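Local structure of DNA replication regulator protein HobA (Helicobacter pylori, 2WP0) at residues V52-S57 with D84-S89. The protein is required for the initiation of DNA replication and increases the binding of DnaA to the oriC region. Numbering follows the deposited sequence.
Sequences VSADSS and DFNASS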
loop_
_atom_site.group_PDB
_atom_site.type_symbol
_atom_site.label_atom_id
_atom_site.label_comp_id
_atom_site.label_asym_id
_atom_site.label_seq_id
_atom_site.Cartn_x
_atom_site.Cartn_y
_atom_site.Cartn_z
ATOM N N VAL A 52 -15.225 -0.252 -4.765
ATOM C CA VAL A 52 -14.702 0.910 -5.466
ATOM C C VAL A 52 -13.427 0.618 -6.258
ATOM O O VAL A 52 -12.446 0.089 -5.725
ATOM C CB VAL A 52 -14.446 2.082 -4.480
ATOM C CG1 VAL A 52 -13.723 3.221 -5.173
ATOM C CG2 VAL A 52 -15.759 2.550 -3.859
ATOM N N SER A 53 -13.444 0.964 -7.534
ATOM C CA SER A 53 -12.246 0.842 -8.344
ATOM C C SER A 53 -11.986 2.159 -9.096
ATOM O O SER A 53 -12.890 2.988 -9.247
ATOM C CB SER A 53 -12.386 -0.342 -9.301
ATOM O OG SER A 53 -13.747 -0.517 -9.652
ATOM N N ALA A 54 -10.754 2.343 -9.568
ATOM C CA ALA A 54 -10.355 3.574 -10.263
ATOM C C ALA A 54 -9.215 3.352 -11.273
ATOM O O ALA A 54 -8.329 2.523 -11.066
ATOM C CB ALA A 54 -9.957 4.653 -9.246
ATOM N N ASP A 55 -9.230 4.101 -12.364
ATOM C CA ASP A 55 -8.126 4.000 -13.284
ATOM C C ASP A 55 -6.855 4.498 -12.598
ATOM O O ASP A 55 -6.915 5.203 -11.599
ATOM C CB ASP A 55 -8.411 4.690 -14.638
ATOM C CG ASP A 55 -8.553 6.212 -14.535
ATOM O OD1 ASP A 55 -7.897 6.855 -13.677
ATOM O OD2 ASP A 55 -9.320 6.754 -15.360
ATOM N N SER A 56 -5.709 4.113 -13.142
ATOM C CA SER A 56 -4.421 4.390 -12.514
ATOM C C SER A 56 -4.066 5.880 -12.379
ATOM O O SER A 56 -3.045 6.227 -11.777
ATOM C CB SER A 56 -3.304 3.617 -13.230
ATOM O OG SER A 56 -3.651 3.355 -14.578
ATOM N N SER A 57 -4.900 6.760 -12.931
ATOM C CA SER A 57 -4.672 8.201 -12.793
ATOM C C SER A 57 -5.479 8.744 -11.630
ATOM O O SER A 57 -5.207 9.817 -11.113
ATOM C CB SER A 57 -4.984 8.952 -14.096
ATOM O OG SER A 57 -3.799 9.144 -14.859
ATOM N N ASP A 84 -12.293 -1.105 -1.067
ATOM C CA ASP A 84 -11.264 -0.801 -2.048
ATOM C C ASP A 84 -11.027 -2.052 -2.926
ATOM O O ASP A 84 -10.211 -2.936 -2.616
ATOM C CB ASP A 84 -10.008 -0.358 -1.328
ATOM C CG ASP A 84 -8.834 -0.226 -2.239
ATOM O OD1 ASP A 84 -8.974 -0.453 -3.468
ATOM O OD2 ASP A 84 -7.745 0.116 -1.733
ATOM N N PHE A 85 -11.766 -2.106 -4.028
ATOM C CA PHE A 85 -11.822 -3.264 -4.898
ATOM C C PHE A 85 -10.629 -3.309 -5.862
ATOM O O PHE A 85 -10.264 -4.373 -6.382
ATOM C CB PHE A 85 -13.163 -3.242 -5.632
ATOM C CG PHE A 85 -13.224 -4.135 -6.830
ATOM C CD1 PHE A 85 -13.147 -5.517 -6.686
ATOM C CD2 PHE A 85 -13.381 -3.593 -8.117
ATOM C CE1 PHE A 85 -13.201 -6.346 -7.795
ATOM C CE2 PHE A 85 -13.439 -4.413 -9.232
ATOM C CZ PHE A 85 -13.353 -5.794 -9.070
ATOM N N ASN A 86 -10.012 -2.152 -6.094
ATOM C CA ASN A 86 -8.708 -2.100 -6.754
ATOM C C ASN A 86 -7.656 -2.995 -6.093
ATOM O O ASN A 86 -6.960 -3.750 -6.757
ATOM C CB ASN A 86 -8.206 -0.665 -6.797
ATOM C CG ASN A 86 -8.521 -0.002 -8.093
ATOM O OD1 ASN A 86 -8.314 1.185 -8.265
ATOM N ND2 ASN A 86 -9.008 -0.780 -9.041
ATOM N N ALA A 87 -7.565 -2.915 -4.772
ATOM C CA ALA A 87 -6.536 -3.619 -4.010
ATOM C C ALA A 87 -6.924 -5.070 -3.655
ATOM O O ALA A 87 -6.142 -5.822 -3.065
ATOM C CB ALA A 87 -6.223 -2.827 -2.754
ATOM N N SER A 88 -8.140 -5.452 -4.023
ATOM C CA SER A 88 -8.681 -6.745 -3.666
ATOM C C SER A 88 -8.135 -7.877 -4.531
ATOM O O SER A 88 -7.651 -7.664 -5.651
ATOM C CB SER A 88 -10.218 -6.696 -3.717
ATOM O OG SER A 88 -10.787 -7.812 -4.385
ATOM N N SER A 89 -8.213 -9.081 -3.975
ATOM C CA SER A 89 -7.802 -10.291 -4.667
ATOM C C SER A 89 -8.723 -10.632 -5.830
ATOM O O SER A 89 -8.319 -11.350 -6.745
ATOM C CB SER A 89 -7.759 -11.480 -3.694
ATOM O OG SER A 89 -6.572 -11.483 -2.921
HETATM O O HOH W 1 -9.384 0.114 -12.370
#
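Asn-86 reaches along strand 49-54 with its side-chain amide and continues the pairing after strand 82-84 has ended. Its OD1 accepts from Ala-54 N at 3.0 Å, yet the bond is bent: the C=O...N angle is 107° and the donor stands 43° out of the amide plane, so no lone pair is addressed. The amide extends forward to the level of Ala-54, and Asn-86 ND2 lies 3.4 Å from Ser-53 CB. A water, held weakly, links Ala-54 O to Asn-86 ND2.

One step earlier the contact is made by backbone. Val-52 O receives Phe-85 N at 2.9 Å and a weak second bond from Asn-86 N, so one acceptor takes two successive amides where the chain leaves the sheet. A trans chi1 (164°) swings the Phe-85 ring alongside Ser-53: Ser-53 OG meets the ring edge near its plane, 3.5 Å from Phe-85 CD2, while Ser-53 CB is 3.6 Å from the same carbon. The rings of Tyr-91 and Phe-112 also meet Phe-85, and a weak hydrogen bond links Ser-53 OG with His-114 ND1. Val-52 and Asp-84 turn to the other face, both touching Leu-62 of helix 59-69. Asp-84 OD1 accepts from Ala-87 N at 3.1 Å from above the carboxylate plane, an Asx motif that closes over Phe-85 and Asn-86.

The parallel bridge between these segments, Val-52 with Asp-84, joins the two strands at the last residue of the outermost strand 82-84, while strand 49-54 runs on to Ala-54. With helix 59-69 between them in sequence, these neighbours form a beta-alpha-beta crossover in a parallel sheet of order 2-1-3-4-5, consistent with the SIS-like fold of HobA.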